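Side-chain contacts in alkaline serine protease (Pseudoalteromonas sp., PDB 1Y9Z), which probably cleaves peptide bonds as a cold-adapted alkaline serine endopeptidase of the subtilisin family: residues P168-S173 with T193-I198; L184-F189 with D411-Y416. One frame throughout, in Å; residues are numbered along the deposited sequence.

Contact 1 of 2, residues P168-S173 with T193-I198; sequences PASYDS and TDQVEI. With NA (sodium ion), chain E; NA (sodium ion), chain F.
Ser-170 in the type I beta turn Pro-168 to Tyr-171 comes nearest to Gln-195, with 5.6 Å between their CA atoms. Between the turn and segment 193-198 lies a sodium site of the subtilisin-like alpha/beta domain. One sodium ion takes the carbonyl oxygens of Ala-169 and Tyr-171 and OE1 of Gln-195, the last at 2.4 Å; Val-174 O completes the set. A shared cation thus explains why Tyr-171 O and Gln-195 OE1, two acceptors, sit only 3.3 Å apart. In Gln-195, chi1 sets CG anti to the carbonyl carbon, 4.0 Å from Ser-170 CB, and the bend at chi2 (-74°) turns CD over Ser-170 O. Its amide is fixed at both ends: while OE1 holds the metal, NE2 gives a nearly straight hydrogen bond (169°) to Asp-172 OD1, reaching it from above the carboxylate plane. A water also donates to both OD1 and OE1. Ser-170 OG, bonded to Ser-166 O, and Thr-193 OG1 share another water. Thr-193 OG1 accepts from the backbone N of Gln-195, an ST turn, and from that of Val-196. The second sodium ion is bound by Gln-195 O, Val-174 O and Glu-197 OE1, the carboxylate oxygen lying 2.8 Å from the metal.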
ATOM      1  N   PRO A 168      -3.042   9.340 -15.795  1.00  9.56           N
ATOM      2  CA  PRO A 168      -2.728   8.518 -16.969  1.00  8.74           C
ATOM      3  C   PRO A 168      -3.073   7.030 -17.011  1.00  8.08           C
ATOM      4  O   PRO A 168      -2.956   6.416 -18.072  1.00  9.09           O
ATOM      5  CB  PRO A 168      -1.231   8.740 -17.130  1.00  9.14           C
ATOM      6  CG  PRO A 168      -0.774   8.765 -15.706  1.00  9.32           C
ATOM      7  CD  PRO A 168      -1.811   9.660 -15.045  1.00  9.43           C
ATOM      8  N   ALA A 169      -3.486   6.441 -15.895  1.00  7.56           N
ATOM      9  CA  ALA A 169      -3.795   5.012 -15.885  1.00  8.33           C
ATOM     10  C   ALA A 169      -4.713   4.546 -17.009  1.00  8.20           C
ATOM     11  O   ALA A 169      -4.506   3.476 -17.579  1.00  8.89           O
ATOM     12  CB  ALA A 169      -4.401   4.621 -14.548  1.00  8.98           C
ATOM     13  N   SER A 170      -5.716   5.353 -17.336  1.00  8.36           N
ATOM     14  CA  SER A 170      -6.689   4.962 -18.350  1.00  8.32           C
ATOM     15  C   SER A 170      -6.335   5.143 -19.825  1.00  9.77           C
ATOM     16  O   SER A 170      -7.182   4.927 -20.692  1.00 10.96           O
ATOM     17  CB  SER A 170      -8.027   5.619 -18.020  1.00  8.22           C
ATOM     18  OG  SER A 170      -8.453   5.194 -16.730  1.00  8.09           O
ATOM     19  N   TYR A 171      -5.097   5.537 -20.116  1.00  9.70           N
ATOM     20  CA  TYR A 171      -4.640   5.657 -21.503  1.00  9.54           C
ATOM     21  C   TYR A 171      -4.174   4.247 -21.875  1.00 10.27           C
ATOM     22  O   TYR A 171      -3.725   3.496 -21.009  1.00 10.95           O
ATOM     23  CB  TYR A 171      -3.451   6.617 -21.618  1.00  9.28           C
ATOM     24  CG  TYR A 171      -3.795   8.081 -21.473  1.00  9.04           C
ATOM     25  CD1 TYR A 171      -3.110   8.885 -20.565  1.00  9.06           C
ATOM     26  CD2 TYR A 171      -4.780   8.675 -22.264  1.00  9.61           C
ATOM     27  CE1 TYR A 171      -3.388  10.239 -20.446  1.00  9.89           C
ATOM     28  CE2 TYR A 171      -5.068  10.034 -22.155  1.00 10.08           C
ATOM     29  CZ  TYR A 171      -4.367  10.808 -21.244  1.00  9.57           C
ATOM     30  OH  TYR A 171      -4.639  12.151 -21.131  1.00 10.68           O
ATOM     31  N   ASP A 172      -4.262   3.885 -23.149  1.00 11.12           N
ATOM     32  CA  ASP A 172      -3.850   2.548 -23.573  1.00 11.54           C
ATOM     33  C   ASP A 172      -2.355   2.264 -23.429  1.00 11.35           C
ATOM     34  O   ASP A 172      -1.940   1.106 -23.395  1.00 11.58           O
ATOM     35  CB  ASP A 172      -4.268   2.299 -25.025  1.00 14.63           C
ATOM     36  CG  ASP A 172      -5.767   2.157 -25.181  1.00 18.92           C
ATOM     37  OD1 ASP A 172      -6.366   1.367 -24.423  1.00 21.20           O
ATOM     38  OD2 ASP A 172      -6.341   2.826 -26.066  1.00 23.74           O
ATOM     39  N   SER A 173      -1.551   3.317 -23.341  1.00 10.01           N
ATOM     40  CA  SER A 173      -0.101   3.175 -23.223  1.00 10.22           C
ATOM     41  C   SER A 173       0.371   2.966 -21.787  1.00 10.65           C
ATOM     42  O   SER A 173       1.570   2.804 -21.541  1.00 10.55           O
ATOM     43  CB  SER A 173       0.578   4.426 -23.778  1.00 10.94           C
ATOM     44  OG  SER A 173       0.197   5.569 -23.028  1.00 11.65           O
ATOM     45  N   THR A 193     -12.727  -0.269 -14.052  1.00  9.73           N
ATOM     46  CA  THR A 193     -12.922   0.178 -15.429  1.00  9.44           C
ATOM     47  C   THR A 193     -12.451  -0.894 -16.398  1.00  9.61           C
ATOM     48  O   THR A 193     -11.821  -1.873 -15.993  1.00  9.62           O
ATOM     49  CB  THR A 193     -12.090   1.439 -15.738  1.00  9.37           C
ATOM     50  OG1 THR A 193     -10.717   1.058 -15.906  1.00  9.52           O
ATOM     51  CG2 THR A 193     -12.195   2.459 -14.606  1.00 10.22           C
ATOM     52  N   ASP A 194     -12.746  -0.704 -17.680  1.00  8.99           N
ATOM     53  CA  ASP A 194     -12.302  -1.667 -18.673  1.00 10.66           C
ATOM     54  C   ASP A 194     -10.831  -1.457 -19.017  1.00 10.94           C
ATOM     55  O   ASP A 194     -10.284  -2.143 -19.877  1.00 12.94           O
ATOM     56  CB  ASP A 194     -13.183  -1.630 -19.937  1.00 12.68           C
ATOM     57  CG  ASP A 194     -13.297  -0.250 -20.557  1.00 13.93           C
ATOM     58  OD1 ASP A 194     -12.626   0.694 -20.098  1.00 14.45           O
ATOM     59  OD2 ASP A 194     -14.077  -0.117 -21.527  1.00 16.93           O
ATOM     60  N   GLN A 195     -10.199  -0.504 -18.335  1.00  9.76           N
ATOM     61  CA  GLN A 195      -8.774  -0.233 -18.518  1.00  9.44           C
ATOM     62  C   GLN A 195      -7.973  -0.956 -17.431  1.00  9.51           C
ATOM     63  O   GLN A 195      -6.808  -1.278 -17.645  1.00  9.42           O
ATOM     64  CB  GLN A 195      -8.477   1.267 -18.440  1.00  8.92           C
ATOM     65  CG  GLN A 195      -8.703   2.047 -19.730  1.00  9.69           C
ATOM     66  CD  GLN A 195      -7.622   1.803 -20.775  1.00 10.14           C
ATOM     67  OE1 GLN A 195      -6.434   1.706 -20.452  1.00 11.08           O
ATOM     68  NE2 GLN A 195      -8.028   1.726 -22.037  1.00 11.09           N
ATOM     69  N   VAL A 196      -8.589  -1.200 -16.271  1.00  9.65           N
ATOM     70  CA  VAL A 196      -7.899  -1.897 -15.182  1.00  9.72           C
ATOM     71  C   VAL A 196      -7.273  -3.140 -15.795  1.00 10.13           C
ATOM     72  O   VAL A 196      -7.957  -3.979 -16.386  1.00 10.74           O
ATOM     73  CB  VAL A 196      -8.863  -2.270 -14.040  1.00  8.97           C
ATOM     74  CG1 VAL A 196      -8.167  -3.203 -13.041  1.00 10.00           C
ATOM     75  CG2 VAL A 196      -9.304  -1.002 -13.318  1.00 10.03           C
ATOM     76  N   GLU A 197      -5.961  -3.249 -15.632  1.00 10.69           N
ATOM     77  CA  GLU A 197      -5.184  -4.313 -16.252  1.00 10.85           C
ATOM     78  C   GLU A 197      -4.593  -5.371 -15.329  1.00 10.41           C
ATOM     79  O   GLU A 197      -4.508  -6.546 -15.694  1.00 10.58           O
ATOM     80  CB  GLU A 197      -4.064  -3.637 -17.041  1.00 13.01           C
ATOM     81  CG  GLU A 197      -3.448  -4.428 -18.165  1.00 14.38           C
ATOM     82  CD  GLU A 197      -2.566  -3.546 -19.026  1.00 14.70           C
ATOM     83  OE1 GLU A 197      -2.994  -2.413 -19.336  1.00 15.45           O
ATOM     84  OE2 GLU A 197      -1.458  -3.974 -19.396  1.00 16.51           O
ATOM     85  N   ILE A 198      -4.178  -4.961 -14.141  1.00  9.94           N
ATOM     86  CA  ILE A 198      -3.557  -5.895 -13.218  1.00  9.97           C
ATOM     87  C   ILE A 198      -3.751  -5.388 -11.795  1.00 10.19           C
ATOM     88  O   ILE A 198      -4.014  -4.202 -11.589  1.00 10.20           O
ATOM     89  CB  ILE A 198      -2.053  -6.031 -13.574  1.00 11.19           C
ATOM     90  CG1 ILE A 198      -1.465  -7.291 -12.947  1.00 11.31           C
ATOM     91  CG2 ILE A 198      -1.291  -4.791 -13.124  1.00 11.71           C
ATOM     92  CD1 ILE A 198      -0.116  -7.675 -13.535  1.00 13.47           C
TER
HETATM   93 NA    NA E 607      -4.317   1.951 -19.380  1.00  8.76          NA
HETATM   94 NA    NA F 608      -4.546  -0.266 -18.564  1.00 17.15          NA
HETATM   95  O   HOH W   1      -8.613   2.761 -15.156  1.00  9.28           O
HETATM   96  O   HOH W   2      -5.109  -0.346 -22.016  1.00 20.21           O

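Contact 2 of 2, residues L184-F189 with D411-Y416; sequences LDHAAF and DNQTGY. With CA (calcium ion), chain D.
His-186 lays its imidazole face against the aliphatic part of Gln-413, a CH-pi contact in which Gln-413 CG stands 3.7 Å from the centroid of the His-186 ring and almost on the ring normal. The histidine CG is anti to the backbone N (chi1 168°), which carries the ring out to the calcium-binding loop. CB and CG of Gln-413 lie over the ring, and the bend at chi2 (73°) turns the amide away from it, its plane nearly perpendicular to the imidazole. At the ring's edge, in plane, a water 2.9 Å from His-186 NE2 donates to Gln-413 O; NE2 also hydrogen-bonds Ser-190 O. With an alanine at His-186, the Gln-413 methylenes would probably lose their cover and Ser-190 O its imidazole partner. Behind this contact, Asp-411 OD2 accepts from both N and OG1 of Thr-414, at 2.7 and 2.8 Å, in an Asx motif. These two bonds probably help to fix the carboxylate, whose Asp-411 OD1 lies 2.3 Å from the calcium ion; Asp-404, Leu-405, Val-407 and Gly-409 also bind it. Segment 184-189 lies in the loop between strands 174-180 and 196-201, whereas 411-416 runs between helices 391-401 and 421-430, with Thr-414 resting on Val-180 of strand 174-180.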
ATOM      1  N   LEU A 184      -6.931 -11.253  -1.133  1.00 13.98           N
ATOM      2  CA  LEU A 184      -7.056 -11.087  -2.577  1.00 14.17           C
ATOM      3  C   LEU A 184      -8.425 -10.566  -2.986  1.00 13.85           C
ATOM      4  O   LEU A 184      -8.833 -10.696  -4.138  1.00 14.81           O
ATOM      5  CB  LEU A 184      -6.745 -12.401  -3.297  1.00 14.58           C
ATOM      6  CG  LEU A 184      -5.311 -12.899  -3.092  1.00 14.67           C
ATOM      7  CD1 LEU A 184      -5.094 -14.175  -3.884  1.00 16.97           C
ATOM      8  CD2 LEU A 184      -4.324 -11.824  -3.530  1.00 16.32           C
ATOM      9  N   ASP A 185      -9.135  -9.970  -2.036  1.00 13.07           N
ATOM     10  CA  ASP A 185     -10.440  -9.405  -2.329  1.00 13.28           C
ATOM     11  C   ASP A 185     -10.256  -8.001  -2.890  1.00 12.62           C
ATOM     12  O   ASP A 185      -9.362  -7.263  -2.471  1.00 12.32           O
ATOM     13  CB  ASP A 185     -11.302  -9.341  -1.068  1.00 14.00           C
ATOM     14  CG  ASP A 185     -11.781 -10.704  -0.620  1.00 17.05           C
ATOM     15  OD1 ASP A 185     -12.387 -11.418  -1.446  1.00 18.82           O
ATOM     16  OD2 ASP A 185     -11.558 -11.059   0.554  1.00 17.84           O
ATOM     17  N   HIS A 186     -11.103  -7.644  -3.848  1.00 12.15           N
ATOM     18  CA  HIS A 186     -11.056  -6.327  -4.466  1.00 12.29           C
ATOM     19  C   HIS A 186     -11.314  -5.251  -3.412  1.00 11.50           C
ATOM     20  O   HIS A 186     -12.260  -5.346  -2.632  1.00 13.08           O
ATOM     21  CB  HIS A 186     -12.109  -6.255  -5.580  1.00 11.71           C
ATOM     22  CG  HIS A 186     -12.359  -4.874  -6.103  1.00 11.08           C
ATOM     23  ND1 HIS A 186     -13.523  -4.182  -5.845  1.00 12.31           N
ATOM     24  CD2 HIS A 186     -11.601  -4.061  -6.876  1.00 12.09           C
ATOM     25  CE1 HIS A 186     -13.471  -3.001  -6.438  1.00 12.22           C
ATOM     26  NE2 HIS A 186     -12.315  -2.904  -7.071  1.00 12.91           N
ATOM     27  N   ALA A 187     -10.455  -4.237  -3.381  1.00 10.85           N
ATOM     28  CA  ALA A 187     -10.603  -3.141  -2.430  1.00 10.28           C
ATOM     29  C   ALA A 187     -11.829  -2.323  -2.820  1.00 11.15           C
ATOM     30  O   ALA A 187     -11.953  -1.885  -3.964  1.00 11.25           O
ATOM     31  CB  ALA A 187      -9.358  -2.269  -2.445  1.00 11.48           C
ATOM     32  N   ALA A 188     -12.724  -2.104  -1.863  1.00 11.25           N
ATOM     33  CA  ALA A 188     -13.953  -1.365  -2.127  1.00 11.43           C
ATOM     34  C   ALA A 188     -13.744  -0.007  -2.788  1.00 11.30           C
ATOM     35  O   ALA A 188     -14.582   0.443  -3.571  1.00 12.83           O
ATOM     36  CB  ALA A 188     -14.747  -1.195  -0.832  1.00 12.79           C
ATOM     37  N   PHE A 189     -12.629   0.646  -2.482  1.00 10.36           N
ATOM     38  CA  PHE A 189     -12.344   1.964  -3.043  1.00  9.85           C
ATOM     39  C   PHE A 189     -11.704   1.948  -4.427  1.00  9.07           C
ATOM     40  O   PHE A 189     -11.678   2.970  -5.111  1.00  9.53           O
ATOM     41  CB  PHE A 189     -11.414   2.742  -2.104  1.00 10.20           C
ATOM     42  CG  PHE A 189     -10.080   2.071  -1.879  1.00  9.45           C
ATOM     43  CD1 PHE A 189      -9.805   1.429  -0.677  1.00 10.59           C
ATOM     44  CD2 PHE A 189      -9.113   2.048  -2.883  1.00  9.47           C
ATOM     45  CE1 PHE A 189      -8.589   0.772  -0.481  1.00 10.23           C
ATOM     46  CE2 PHE A 189      -7.899   1.394  -2.697  1.00 10.41           C
ATOM     47  CZ  PHE A 189      -7.638   0.755  -1.494  1.00 10.66           C
ATOM     48  N   ASP A 411     -11.529  -8.882 -15.588  1.00 12.33           N
ATOM     49  CA  ASP A 411     -12.697  -8.157 -15.101  1.00 11.66           C
ATOM     50  C   ASP A 411     -12.286  -6.731 -14.752  1.00 11.00           C
ATOM     51  O   ASP A 411     -11.094  -6.440 -14.610  1.00 11.44           O
ATOM     52  CB  ASP A 411     -13.345  -8.862 -13.897  1.00 11.23           C
ATOM     53  CG  ASP A 411     -12.363  -9.168 -12.788  1.00 12.27           C
ATOM     54  OD1 ASP A 411     -11.939 -10.337 -12.675  1.00 12.57           O
ATOM     55  OD2 ASP A 411     -12.020  -8.235 -12.034  1.00 12.29           O
ATOM     56  N   ASN A 412     -13.267  -5.842 -14.633  1.00 10.66           N
ATOM     57  CA  ASN A 412     -12.999  -4.434 -14.345  1.00 10.17           C
ATOM     58  C   ASN A 412     -12.469  -4.155 -12.946  1.00 10.00           C
ATOM     59  O   ASN A 412     -11.853  -3.115 -12.710  1.00 10.20           O
ATOM     60  CB  ASN A 412     -14.259  -3.592 -14.574  1.00  9.69           C
ATOM     61  CG  ASN A 412     -14.671  -3.520 -16.038  1.00 10.67           C
ATOM     62  OD1 ASN A 412     -15.580  -2.770 -16.391  1.00 11.79           O
ATOM     63  ND2 ASN A 412     -14.009  -4.297 -16.890  1.00 12.27           N
ATOM     64  N   GLN A 413     -12.716  -5.068 -12.015  1.00 10.15           N
ATOM     65  CA  GLN A 413     -12.244  -4.880 -10.648  1.00 10.56           C
ATOM     66  C   GLN A 413     -10.771  -5.219 -10.446  1.00 10.54           C
ATOM     67  O   GLN A 413     -10.035  -4.459  -9.813  1.00 10.20           O
ATOM     68  CB  GLN A 413     -13.075  -5.721  -9.672  1.00 11.21           C
ATOM     69  CG  GLN A 413     -14.452  -5.155  -9.368  1.00 12.20           C
ATOM     70  CD  GLN A 413     -15.431  -5.300 -10.516  1.00 14.07           C
ATOM     71  OE1 GLN A 413     -16.344  -4.486 -10.667  1.00 16.49           O
ATOM     72  NE2 GLN A 413     -15.260  -6.342 -11.322  1.00 11.84           N
ATOM     73  N   THR A 414     -10.340  -6.348 -10.999  1.00 10.68           N
ATOM     74  CA  THR A 414      -8.969  -6.815 -10.815  1.00 10.13           C
ATOM     75  C   THR A 414      -8.121  -7.000 -12.076  1.00 10.10           C
ATOM     76  O   THR A 414      -6.968  -7.432 -11.990  1.00 10.65           O
ATOM     77  CB  THR A 414      -8.977  -8.148 -10.041  1.00 10.80           C
ATOM     78  OG1 THR A 414      -9.670  -9.143 -10.809  1.00 10.98           O
ATOM     79  CG2 THR A 414      -9.685  -7.977  -8.704  1.00 10.99           C
ATOM     80  N   GLY A 415      -8.674  -6.669 -13.238  1.00 10.56           N
ATOM     81  CA  GLY A 415      -7.927  -6.838 -14.472  1.00 10.24           C
ATOM     82  C   GLY A 415      -7.626  -8.310 -14.698  1.00 10.89           C
ATOM     83  O   GLY A 415      -8.503  -9.157 -14.533  1.00 11.45           O
ATOM     84  N   TYR A 416      -6.390  -8.622 -15.074  1.00 11.15           N
ATOM     85  CA  TYR A 416      -6.003 -10.010 -15.299  1.00 11.38           C
ATOM     86  C   TYR A 416      -5.718 -10.737 -13.988  1.00 12.71           C
ATOM     87  O   TYR A 416      -5.551 -11.957 -13.972  1.00 13.79           O
ATOM     88  CB  TYR A 416      -4.785 -10.079 -16.222  1.00 11.82           C
ATOM     89  CG  TYR A 416      -5.119  -9.730 -17.653  1.00 12.64           C
ATOM     90  CD1 TYR A 416      -5.972 -10.540 -18.406  1.00 14.34           C
ATOM     91  CD2 TYR A 416      -4.612  -8.576 -18.247  1.00 13.24           C
ATOM     92  CE1 TYR A 416      -6.310 -10.207 -19.714  1.00 14.46           C
ATOM     93  CE2 TYR A 416      -4.947  -8.233 -19.556  1.00 13.74           C
ATOM     94  CZ  TYR A 416      -5.796  -9.053 -20.282  1.00 14.85           C
ATOM     95  OH  TYR A 416      -6.142  -8.703 -21.568  1.00 17.60           O
TER
HETATM   96 CA    CA D 604     -10.854 -12.360 -13.048  1.00 12.94          CA
HETATM   97  O   HOH W   3     -10.450  -1.883  -9.049  1.00 10.20           O
HETATM   98  O   HOH W   4      -8.882 -11.059 -12.568  1.00 11.93           O

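Both contacts involve the loops around strands 174-180 and 196-201: contact 1 joins the approaches to the two strands, and contact 2 sets their connecting loop against the segment between helices 391-401 and 421-430. Contact 1 is mostly buried, although Asp-172 is exposed; contact 2 is partly buried. The metals play different parts. One of the two sodium ions bridges both sides of contact 1, whereas calcium is bound on the 411-416 side alone of contact 2, which meets its partner through a ring face and a water. Their centres lie about 13 Å apart, and Glu-197 O with Tyr-416 N, at 2.9 Å, forms a probable hydrogen bond between them, beside packing of Val-196 on Gly-415.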